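Local structure of structure-specific endonuclease subunit SLX1 (Candida glabrata, 4XLG) at residues Phe4-Asp9 / Ser295-Lys300; Tyr67-Arg72 / Glu121-Met126; Asp127-Phe132 / Leu285-Asp290; Cys219-Lys224 / Phe249-Ala254. The protein probably acts as the catalytic subunit of the SLX1-SLX4 endonuclease, introducing single-strand cuts in duplex DNA close to junctions of branched substrates during repair and recombination. The protein carries 1 engineered substitution. All blocks are in the same frame, centred on the assembly; numbering follows the deposited sequence.

Interaction 1 (Phe4-Asp9 / Ser295-Lys300)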
# COMPACT_ATOMS: atom_id res chain seq x y z
N PHE B 4 -14.04 3.01 11.13
CA PHE B 4 -12.81 2.88 10.35
C PHE B 4 -13.15 2.53 8.92
O PHE B 4 -14.16 1.90 8.68
CB PHE B 4 -11.91 1.82 10.96
CG PHE B 4 -11.16 2.28 12.19
CD1 PHE B 4 -11.81 2.98 13.20
CD2 PHE B 4 -9.83 1.98 12.34
CE1 PHE B 4 -11.11 3.40 14.34
CE2 PHE B 4 -9.12 2.40 13.46
CZ PHE B 4 -9.75 3.10 14.47
N GLN B 5 -12.31 2.92 7.98
CA GLN B 5 -12.52 2.43 6.62
C GLN B 5 -11.57 1.26 6.41
O GLN B 5 -10.46 1.23 6.93
CB GLN B 5 -12.31 3.53 5.57
CG GLN B 5 -10.90 4.05 5.46
CD GLN B 5 -10.76 5.18 4.41
OE1 GLN B 5 -11.55 6.14 4.39
NE2 GLN B 5 -9.74 5.08 3.60
N GLN B 6 -12.03 0.27 5.67
CA GLN B 6 -11.16 -0.87 5.39
C GLN B 6 -10.02 -0.50 4.47
O GLN B 6 -10.11 0.44 3.64
CB GLN B 6 -11.99 -2.02 4.77
CG GLN B 6 -12.10 -2.03 3.28
CD GLN B 6 -12.48 -3.43 2.72
OE1 GLN B 6 -13.58 -3.94 3.03
NE2 GLN B 6 -11.55 -4.07 1.94
N ILE B 7 -8.91 -1.23 4.61
CA ILE B 7 -7.84 -1.22 3.64
C ILE B 7 -8.36 -1.93 2.36
O ILE B 7 -9.06 -2.93 2.48
CB ILE B 7 -6.62 -1.96 4.18
CG1 ILE B 7 -6.06 -1.12 5.39
CG2 ILE B 7 -5.56 -2.20 3.08
CD1 ILE B 7 -4.66 -1.51 5.77
N PRO B 8 -8.13 -1.35 1.18
CA PRO B 8 -8.67 -1.96 -0.06
C PRO B 8 -8.21 -3.38 -0.25
O PRO B 8 -7.06 -3.73 0.08
CB PRO B 8 -8.06 -1.11 -1.21
CG PRO B 8 -7.85 0.27 -0.53
CD PRO B 8 -7.41 -0.08 0.93
N ASP B 9 -9.12 -4.20 -0.76
CA ASP B 9 -8.73 -5.54 -1.19
C ASP B 9 -7.61 -5.46 -2.21
O ASP B 9 -6.71 -6.28 -2.20
CB ASP B 9 -9.95 -6.29 -1.80
CG ASP B 9 -11.09 -6.41 -0.80
OD1 ASP B 9 -10.86 -6.41 0.46
OD2 ASP B 9 -12.25 -6.45 -1.22
N SER B 295 -7.27 -7.24 10.12
CA SER B 295 -7.80 -6.81 11.40
C SER B 295 -9.09 -6.04 11.21
O SER B 295 -10.13 -6.35 11.81
CB SER B 295 -6.76 -5.94 12.17
OG SER B 295 -7.25 -5.78 13.49
N ILE B 296 -9.04 -5.04 10.37
CA ILE B 296 -10.21 -4.19 10.17
C ILE B 296 -11.30 -4.89 9.40
O ILE B 296 -12.48 -4.82 9.76
CB ILE B 296 -9.81 -2.89 9.43
CG1 ILE B 296 -8.88 -2.06 10.31
CG2 ILE B 296 -11.05 -2.11 9.00
CD1 ILE B 296 -8.41 -0.83 9.56
N LYS B 297 -10.93 -5.67 8.38
CA LYS B 297 -11.99 -6.31 7.59
C LYS B 297 -12.73 -7.39 8.38
O LYS B 297 -13.94 -7.60 8.19
CB LYS B 297 -11.39 -6.91 6.32
CG LYS B 297 -12.50 -7.34 5.34
CD LYS B 297 -11.87 -7.46 3.98
CE LYS B 297 -12.92 -7.84 2.95
NZ LYS B 297 -14.06 -6.88 2.91
N LEU B 298 -12.01 -8.09 9.25
CA LEU B 298 -12.70 -9.08 10.08
C LEU B 298 -13.71 -8.39 10.99
O LEU B 298 -14.79 -8.91 11.22
CB LEU B 298 -11.70 -9.90 10.90
CG LEU B 298 -10.89 -10.88 10.03
CD1 LEU B 298 -9.61 -11.29 10.76
CD2 LEU B 298 -11.71 -12.11 9.61
N ASN B 299 -13.34 -7.24 11.52
CA ASN B 299 -14.22 -6.53 12.44
C ASN B 299 -15.43 -5.98 11.71
O ASN B 299 -16.51 -5.94 12.26
CB ASN B 299 -13.44 -5.40 13.14
CG ASN B 299 -14.30 -4.64 14.15
OD1 ASN B 299 -14.47 -3.43 14.05
ND2 ASN B 299 -14.85 -5.36 15.11
N LYS B 300 -15.23 -5.54 10.47
CA LYS B 300 -16.32 -5.20 9.56
C LYS B 300 -16.75 -6.44 8.79
O LYS B 300 -17.74 -7.09 9.16
CB LYS B 300 -15.90 -4.09 8.57
O HOH W 1 -14.48 -6.26 0.10

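Interaction 2 (Tyr67-Arg72 / Glu121-Met126)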
# COMPACT_ATOMS: atom_id res chain seq x y z
N TYR B 67 1.19 -2.36 -5.86
CA TYR B 67 -0.09 -2.48 -5.15
C TYR B 67 0.20 -2.79 -3.67
O TYR B 67 1.36 -2.81 -3.24
CB TYR B 67 -0.99 -3.55 -5.81
CG TYR B 67 -0.47 -4.98 -5.74
CD1 TYR B 67 0.50 -5.44 -6.64
CD2 TYR B 67 -1.00 -5.88 -4.79
CE1 TYR B 67 0.96 -6.76 -6.59
CE2 TYR B 67 -0.53 -7.21 -4.75
CZ TYR B 67 0.44 -7.63 -5.67
OH TYR B 67 0.89 -8.93 -5.60
N GLY B 68 -0.86 -2.92 -2.89
CA GLY B 68 -0.71 -3.09 -1.43
C GLY B 68 -0.98 -1.79 -0.67
O GLY B 68 -0.70 -1.71 0.53
N PHE B 69 -1.52 -0.76 -1.35
CA PHE B 69 -1.76 0.53 -0.69
C PHE B 69 -2.82 0.44 0.40
O PHE B 69 -3.80 -0.27 0.23
CB PHE B 69 -2.19 1.57 -1.72
CG PHE B 69 -1.05 1.99 -2.63
CD1 PHE B 69 -0.11 2.90 -2.17
CD2 PHE B 69 -0.89 1.41 -3.88
CE1 PHE B 69 0.99 3.28 -2.95
CE2 PHE B 69 0.19 1.79 -4.69
CZ PHE B 69 1.13 2.74 -4.22
N PRO B 70 -2.60 1.15 1.50
CA PRO B 70 -3.52 1.03 2.63
C PRO B 70 -4.82 1.81 2.38
O PRO B 70 -5.76 1.69 3.16
CB PRO B 70 -2.74 1.64 3.81
CG PRO B 70 -1.67 2.56 3.16
CD PRO B 70 -1.32 1.80 1.87
N SER B 71 -4.84 2.67 1.36
CA SER B 71 -6.05 3.46 1.07
C SER B 71 -5.97 3.92 -0.35
O SER B 71 -4.89 4.02 -0.92
CB SER B 71 -6.19 4.70 1.99
OG SER B 71 -5.03 5.56 1.88
N ARG B 72 -7.12 4.31 -0.87
CA ARG B 72 -7.14 4.99 -2.19
C ARG B 72 -6.32 6.29 -2.08
O ARG B 72 -5.61 6.65 -3.00
CB ARG B 72 -8.61 5.32 -2.56
CG ARG B 72 -8.81 6.18 -3.83
CD ARG B 72 -10.30 6.57 -3.96
NE ARG B 72 -10.38 7.81 -4.71
CZ ARG B 72 -10.59 9.01 -4.18
NH1 ARG B 72 -10.85 9.15 -2.88
NH2 ARG B 72 -10.58 10.07 -4.98
N GLU B 121 10.33 7.66 3.18
CA GLU B 121 9.88 7.34 4.53
C GLU B 121 8.37 7.02 4.59
O GLU B 121 7.92 6.06 5.24
CB GLU B 121 10.22 8.53 5.49
CG GLU B 121 9.75 9.92 4.93
CD GLU B 121 10.37 11.14 5.62
OE1 GLU B 121 11.21 10.98 6.55
OE2 GLU B 121 10.00 12.28 5.23
N TYR B 122 7.60 7.82 3.89
CA TYR B 122 6.14 7.69 3.91
C TYR B 122 5.64 6.38 3.31
O TYR B 122 4.83 5.64 3.90
CB TYR B 122 5.53 8.88 3.18
CG TYR B 122 4.01 8.82 3.16
CD1 TYR B 122 3.28 9.01 4.35
CD2 TYR B 122 3.34 8.59 1.98
CE1 TYR B 122 1.89 8.96 4.37
CE2 TYR B 122 1.93 8.53 1.96
CZ TYR B 122 1.22 8.72 3.17
OH TYR B 122 -0.15 8.66 3.15
N PHE B 123 6.12 6.06 2.11
CA PHE B 123 5.63 4.84 1.48
C PHE B 123 6.28 3.57 2.04
O PHE B 123 5.74 2.48 1.90
CB PHE B 123 5.84 4.92 -0.03
CG PHE B 123 5.05 6.03 -0.66
CD1 PHE B 123 3.63 5.93 -0.75
CD2 PHE B 123 5.70 7.17 -1.16
CE1 PHE B 123 2.89 6.98 -1.31
CE2 PHE B 123 4.96 8.23 -1.72
CZ PHE B 123 3.56 8.14 -1.80
N ARG B 124 7.45 3.70 2.67
CA ARG B 124 8.10 2.55 3.31
C ARG B 124 7.22 1.85 4.32
O ARG B 124 7.28 0.64 4.45
CB ARG B 124 9.40 2.96 4.04
CG ARG B 124 10.59 2.79 3.14
CD ARG B 124 11.90 3.21 3.95
NE ARG B 124 13.09 3.19 3.10
N TYR B 125 6.39 2.60 5.04
CA TYR B 125 5.49 1.98 6.02
C TYR B 125 4.49 0.99 5.41
O TYR B 125 3.91 0.17 6.10
CB TYR B 125 4.72 3.07 6.77
CG TYR B 125 5.52 3.84 7.75
CD1 TYR B 125 5.85 3.27 8.98
CD2 TYR B 125 5.92 5.17 7.49
CE1 TYR B 125 6.53 4.00 9.93
CE2 TYR B 125 6.64 5.89 8.42
CZ TYR B 125 6.96 5.30 9.62
OH TYR B 125 7.60 5.99 10.59
N MET B 126 4.28 1.11 4.11
CA MET B 126 3.22 0.32 3.47
C MET B 126 3.66 -1.04 2.98
O MET B 126 2.78 -1.86 2.63
CB MET B 126 2.61 1.13 2.30
CG MET B 126 2.11 2.52 2.76
SD MET B 126 1.73 3.49 1.27
CE MET B 126 1.54 5.11 2.00
O HOH W 2 1.06 -3.58 1.35

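Interaction 3 (Asp127-Phe132 / Leu285-Asp290)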
# COMPACT_ATOMS: atom_id res chain seq x y z
N ASP B 127 4.99 -1.30 2.94
CA ASP B 127 5.51 -2.61 2.45
C ASP B 127 4.83 -3.01 1.13
O ASP B 127 4.26 -4.12 0.99
CB ASP B 127 5.29 -3.74 3.48
CG ASP B 127 6.16 -3.56 4.73
OD1 ASP B 127 7.27 -2.99 4.64
OD2 ASP B 127 5.69 -3.96 5.81
N LEU B 128 4.90 -2.10 0.15
CA LEU B 128 4.23 -2.28 -1.13
C LEU B 128 4.82 -3.42 -1.93
O LEU B 128 5.94 -3.90 -1.67
CB LEU B 128 4.31 -0.97 -1.95
CG LEU B 128 3.64 0.20 -1.18
CD1 LEU B 128 4.00 1.50 -1.85
CD2 LEU B 128 2.06 -0.02 -1.20
N THR B 129 4.06 -3.85 -2.94
CA THR B 129 4.56 -4.87 -3.85
C THR B 129 4.69 -4.26 -5.24
O THR B 129 3.72 -3.68 -5.75
CB THR B 129 3.61 -6.09 -3.92
OG1 THR B 129 3.64 -6.76 -2.63
CG2 THR B 129 4.02 -7.12 -5.04
N LEU B 130 5.88 -4.41 -5.84
CA LEU B 130 6.10 -3.96 -7.22
C LEU B 130 6.02 -5.22 -8.11
O LEU B 130 6.85 -6.13 -7.99
CB LEU B 130 7.49 -3.28 -7.33
CG LEU B 130 8.02 -3.10 -8.76
CD1 LEU B 130 7.06 -2.23 -9.59
CD2 LEU B 130 9.43 -2.48 -8.61
N HIS B 131 5.05 -5.26 -9.02
CA HIS B 131 4.84 -6.45 -9.84
C HIS B 131 5.06 -6.11 -11.32
O HIS B 131 4.43 -5.15 -11.81
CB HIS B 131 3.40 -6.97 -9.72
CG HIS B 131 3.17 -8.20 -10.56
ND1 HIS B 131 3.52 -9.47 -10.14
CD2 HIS B 131 2.73 -8.34 -11.84
CE1 HIS B 131 3.29 -10.34 -11.11
NE2 HIS B 131 2.79 -9.68 -12.14
N PHE B 132 5.90 -6.89 -12.00
CA PHE B 132 6.10 -6.73 -13.46
C PHE B 132 5.35 -7.77 -14.29
O PHE B 132 5.36 -8.96 -13.96
CB PHE B 132 7.61 -6.84 -13.81
CG PHE B 132 8.38 -5.70 -13.25
CD1 PHE B 132 8.40 -4.49 -13.95
CD2 PHE B 132 9.04 -5.81 -12.04
CE1 PHE B 132 9.10 -3.37 -13.45
CE2 PHE B 132 9.80 -4.71 -11.52
CZ PHE B 132 9.81 -3.48 -12.22
N LEU B 285 8.76 -12.38 9.43
CA LEU B 285 8.55 -10.98 9.21
C LEU B 285 7.10 -10.69 8.81
O LEU B 285 6.59 -11.29 7.86
CB LEU B 285 9.49 -10.48 8.13
CG LEU B 285 9.63 -8.98 8.14
CD1 LEU B 285 10.74 -8.66 9.15
CD2 LEU B 285 9.98 -8.50 6.74
N LEU B 286 6.47 -9.77 9.50
CA LEU B 286 5.10 -9.38 9.17
C LEU B 286 5.06 -8.05 8.45
O LEU B 286 5.95 -7.21 8.63
CB LEU B 286 4.26 -9.31 10.45
CG LEU B 286 4.30 -10.55 11.33
CD1 LEU B 286 3.54 -10.26 12.61
CD2 LEU B 286 3.66 -11.74 10.61
N LYS B 287 4.04 -7.84 7.63
CA LYS B 287 3.83 -6.53 7.02
C LYS B 287 2.71 -5.89 7.81
O LYS B 287 1.61 -6.45 7.80
CB LYS B 287 3.44 -6.67 5.55
CG LYS B 287 4.56 -7.21 4.71
CD LYS B 287 4.02 -7.90 3.48
CE LYS B 287 3.56 -6.97 2.43
NZ LYS B 287 3.67 -7.71 1.10
N TRP B 288 2.98 -4.77 8.47
CA TRP B 288 1.96 -4.18 9.33
C TRP B 288 0.69 -3.84 8.54
O TRP B 288 -0.43 -4.00 9.02
CB TRP B 288 2.51 -2.92 10.02
CG TRP B 288 1.55 -2.33 11.05
CD1 TRP B 288 0.90 -1.13 10.96
CD2 TRP B 288 1.15 -2.92 12.29
NE1 TRP B 288 0.13 -0.92 12.09
CE2 TRP B 288 0.27 -2.00 12.93
CE3 TRP B 288 1.49 -4.10 12.96
CZ2 TRP B 288 -0.30 -2.23 14.18
CZ3 TRP B 288 0.90 -4.37 14.21
CH2 TRP B 288 0.02 -3.43 14.81
N CYS B 289 0.86 -3.41 7.29
CA CYS B 289 -0.32 -3.11 6.44
C CYS B 289 -1.25 -4.33 6.21
O CYS B 289 -2.50 -4.20 6.21
CB CYS B 289 0.18 -2.55 5.07
SG CYS B 289 -1.20 -1.94 4.04
N ASP B 290 -0.67 -5.51 6.02
CA ASP B 290 -1.45 -6.72 5.88
C ASP B 290 -2.14 -7.07 7.22
O ASP B 290 -3.27 -7.51 7.23
CB ASP B 290 -0.60 -7.91 5.44
CG ASP B 290 -0.25 -7.87 3.96
OD1 ASP B 290 -0.85 -7.08 3.19
OD2 ASP B 290 0.65 -8.61 3.56
O HOH W 3 3.25 -2.54 6.15
O HOH W 4 5.58 -3.45 8.30
O HOH W 5 2.28 -5.77 -0.55
O HOH W 6 7.65 -5.92 6.58

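Interaction 4 (Cys219-Lys224 / Phe249-Ala254). With ZN (zinc ion), chain C.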
# COMPACT_ATOMS: atom_id res chain seq x y z
N CYS B 219 -5.14 -14.22 23.85
CA CYS B 219 -4.24 -13.20 23.30
C CYS B 219 -2.82 -13.53 23.72
O CYS B 219 -2.55 -13.76 24.91
CB CYS B 219 -4.65 -11.79 23.76
SG CYS B 219 -3.36 -10.51 23.54
N GLN B 220 -1.91 -13.58 22.75
CA GLN B 220 -0.51 -13.86 23.03
C GLN B 220 0.04 -13.07 24.23
O GLN B 220 0.83 -13.61 24.99
CB GLN B 220 0.35 -13.58 21.79
CG GLN B 220 1.87 -13.64 22.06
CD GLN B 220 2.43 -15.06 22.03
OE1 GLN B 220 1.78 -16.01 21.58
NE2 GLN B 220 3.66 -15.21 22.50
N PHE B 221 -0.38 -11.81 24.38
CA PHE B 221 0.17 -10.91 25.41
C PHE B 221 -0.68 -10.75 26.67
O PHE B 221 -0.15 -10.85 27.77
CB PHE B 221 0.45 -9.54 24.80
CG PHE B 221 1.17 -9.62 23.50
CD1 PHE B 221 2.54 -9.83 23.46
CD2 PHE B 221 0.47 -9.56 22.32
CE1 PHE B 221 3.20 -9.96 22.26
CE2 PHE B 221 1.13 -9.67 21.08
CZ PHE B 221 2.49 -9.87 21.06
N CYS B 222 -1.98 -10.51 26.54
CA CYS B 222 -2.79 -10.25 27.74
C CYS B 222 -3.58 -11.48 28.21
O CYS B 222 -4.18 -11.47 29.29
CB CYS B 222 -3.75 -9.08 27.50
SG CYS B 222 -5.25 -9.54 26.60
N ASN B 223 -3.60 -12.52 27.37
CA ASN B 223 -4.18 -13.84 27.74
C ASN B 223 -5.71 -13.93 27.77
O ASN B 223 -6.27 -15.00 28.07
CB ASN B 223 -3.64 -14.32 29.10
CG ASN B 223 -2.13 -14.49 29.10
OD1 ASN B 223 -1.58 -15.22 28.28
ND2 ASN B 223 -1.45 -13.79 30.01
N LYS B 224 -6.41 -12.84 27.48
CA LYS B 224 -7.86 -12.91 27.47
C LYS B 224 -8.34 -13.61 26.22
O LYS B 224 -7.66 -13.58 25.19
CB LYS B 224 -8.47 -11.53 27.57
CG LYS B 224 -8.15 -10.80 28.85
CD LYS B 224 -8.61 -9.36 28.71
CE LYS B 224 -8.28 -8.55 29.94
NZ LYS B 224 -8.56 -7.12 29.63
N PHE B 249 -0.01 -17.86 16.34
CA PHE B 249 0.01 -16.52 16.94
C PHE B 249 -1.27 -15.74 16.65
O PHE B 249 -1.65 -15.50 15.48
CB PHE B 249 1.20 -15.69 16.46
CG PHE B 249 1.12 -14.25 16.85
CD1 PHE B 249 1.09 -13.88 18.19
CD2 PHE B 249 1.05 -13.25 15.88
CE1 PHE B 249 0.99 -12.53 18.55
CE2 PHE B 249 0.97 -11.92 16.23
CZ PHE B 249 0.94 -11.55 17.58
N VAL B 250 -1.95 -15.36 17.73
CA VAL B 250 -3.10 -14.47 17.63
C VAL B 250 -3.08 -13.52 18.83
O VAL B 250 -2.70 -13.93 19.92
CB VAL B 250 -4.42 -15.28 17.55
CG1 VAL B 250 -4.59 -16.18 18.77
CG2 VAL B 250 -5.62 -14.37 17.37
N SER B 251 -3.46 -12.26 18.65
CA SER B 251 -3.51 -11.31 19.77
C SER B 251 -4.58 -10.23 19.52
O SER B 251 -5.12 -10.12 18.41
CB SER B 251 -2.13 -10.62 19.96
OG SER B 251 -1.89 -9.77 18.85
N HIS B 252 -4.87 -9.43 20.53
CA HIS B 252 -5.53 -8.14 20.30
C HIS B 252 -4.61 -7.28 19.48
O HIS B 252 -3.40 -7.28 19.73
CB HIS B 252 -5.86 -7.47 21.66
CG HIS B 252 -6.90 -8.22 22.43
ND1 HIS B 252 -6.65 -8.80 23.65
CD2 HIS B 252 -8.18 -8.54 22.12
CE1 HIS B 252 -7.72 -9.44 24.07
NE2 HIS B 252 -8.66 -9.31 23.15
N LEU B 253 -5.15 -6.52 18.52
CA LEU B 253 -4.34 -5.58 17.75
C LEU B 253 -3.61 -4.59 18.68
O LEU B 253 -2.41 -4.30 18.50
CB LEU B 253 -5.18 -4.80 16.74
CG LEU B 253 -4.39 -3.89 15.79
CD1 LEU B 253 -3.35 -4.67 14.95
CD2 LEU B 253 -5.33 -3.07 14.88
N ALA B 254 -4.34 -4.04 19.66
CA ALA B 254 -3.71 -3.10 20.60
C ALA B 254 -2.57 -3.74 21.35
O ALA B 254 -1.54 -3.10 21.60
CB ALA B 254 -4.73 -2.54 21.60
ZN ZN C . -4.59 -8.81 24.45
O HOH W 7 -0.77 -16.52 20.37

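Interaction 1 (Phe4-Asp9 / Ser295-Lys300)
Q6 and K297 run side by side and point the same way, joining the loop ahead of strand 12-18, the first GIY-YIG strand in chain order, to the last turn of helix 288-299. K297 reaches the loop with CG anti to the backbone N (chi1 -169°), and the chain bends only at its last torsion. Its NZ then donates to OE1 of Q6 over 3.0 Å, 19° out of the carbonyl plane. The other half of the same amide turns back on its own loop: NE2 of Q6 gives one bond to I7 O (2.8 Å) and another to OD1 of D9, which it meets from above the carboxylate plane. Both ends of the amide are thus gripped, which fixes its flip. D9 lies crosswise to the K297 chain, with OD1 3.5 Å from K297 CE and also bonded to Y293 OH. The apolar half of the contact belongs to I296: its CG2 packs on Q6 CA at 3.8 Å, and its CD1 comes to the edge of the F4 ring, near the ring plane. The other protein chain also packs on F4 and I296. A water donates to D9 OD2 (2.6 Å) and accepts from K297 NZ.

Interaction 2 (Tyr67-Arg72 / Glu121-Met126)
M126 lays its thioether against two neighbours of the opposite loop, P70 and F69. SD sits 3.5 Å from P70 CD, and the M126 chain crosses the proline ring at about a right angle, with its CG 3.6 Å from the same CD. Toward the phenyl ring the sulfur is 3.9 Å from F69 CD1 and comes in obliquely, 68° off the ring normal, a Met-aromatic contact. CG of M126 stands anti to the carbonyl carbon (chi1 -55°) and the chain runs extended beyond it, bringing SD beside both rings. One atom farther round the same rim, F69 CE1 meets F123 CD1 at 4.3 Å, the latter atom near the plane of the F69 ring. These residues join the turn between strand 60-67 and helix 72-84 of the GIY-YIG domain to the short, weakly bonded helix 121-124 and the turn after it, where M126 N bonds to F123 O. F78, on helix 72-84, meets both F69 and F123 edge-to-face, while CD2 of Y122 stands 3.6 Å above the centre of the F123 ring. The loop is shaped by G68, whose positive phi suits a residue without CB, and by S71, the N-cap of helix 72-84, whose OG takes the N-H of A74. A water 2.7 Å from both G68 O and M126 O could donate to either carbonyl, perhaps not to both. Farther out, Y122 OH bonds to Q77; P70 itself is also packed by an aromatic side chain of the other protein chain.

Interaction 3 (Asp127-Phe132 / Leu285-Asp290)
D127 leaves the preceding helix with positive phi (47°) and comes within 6.3 Å, CA to CA, of K287, the N-cap residue of helix 288-299. The contact thus joins the lead-in to strand 129-132 of the mixed five-stranded sheet that includes the GIY-YIG strands to the helix start in the zinc-binding C-terminal region. The two side chains cross obliquely: D127 CB packs on CG and CE of K287, and D127 OD2 lies 3.5 Å from K287 CB. A bend at chi3 (76°) turns K287 CE back to within 3.3 Å of D127 O. The opposite charges do not pair directly: NZ ends 6.4 Å from D127 OD2 and makes a long salt bridge to D290 OD2. Waters link OD2 of D127 to W288 N and to L286 O, and a further water, on C289 N, may also donate to OD2; the carboxylate thus reaches the helix start through solvent and probably gains from its dipole. OD1 is bonded to ND2 of N158. W288 NE1 bonds to the backbone of the other protein chain. One water accepts from K287 NZ, donates to D127 O and sits 2.7 Å from T129 OG1.

Interaction 4 (Cys219-Lys224 / Phe249-Ala254)
C219 holds SG anti to its backbone N (chi1 163°), C222 tucks SG between its backbone N and carbonyl carbon (chi1 80°), and H252 presents ND1, three ligands converging on one zinc ion. The zinc is bound by C219 SG at 2.3 Å and by H252 ND1 at 2.2 Å; C222 SG and C255 complete a site of three cysteines and one histidine, consistent with the predicted SLX1-type zinc finger. The C219-C222 turn is a zinc knuckle: C219 SG accepts a nearly straight bond from C222 N (3.3 Å), and across the contact it also accepts from H252 N. Such N-H groups would draw off part of the thiolate charge. Q220 N donates to V250 O over 3.0 Å. Beside the zinc site CB of Q220 meets the edge of the F249 ring, 3.5 Å from CE1, while CG of Q220 lies over the centre of the F221 ring. F221 CE2 packs on S251 CB at 3.6 Å. Strand 250-252 pairs with strand 239-241 through bonds of S251 to A240, helix 253-260 supplies C255 and covers F221 with A256 and Y259, and L253 leans on helix 288-299.

Overall arrangement
Helix 288-299 ties three of the contacts together: interaction 3 lies at its start, interaction 1 at its end, and L253 of interaction 4 packs against W288 and S295. Interactions 2 and 3 are close neighbours, with centres about 8 Å apart, and Y67 and T129 bring adjacent antiparallel strands of the five-stranded sheet side by side. Interaction 4, in the zinc-binding region, is the most remote from interaction 2, about 25 Å between centres, with no touch. Along the chain interaction 1 encloses all the others; interaction 2 closes before interaction 3 opens, and interaction 3 encloses interaction 4. Helix 288-299 is thus one of the elements joining the GIY-YIG nuclease part to the C-terminal zinc-binding part, with the N-terminal loop lying against both.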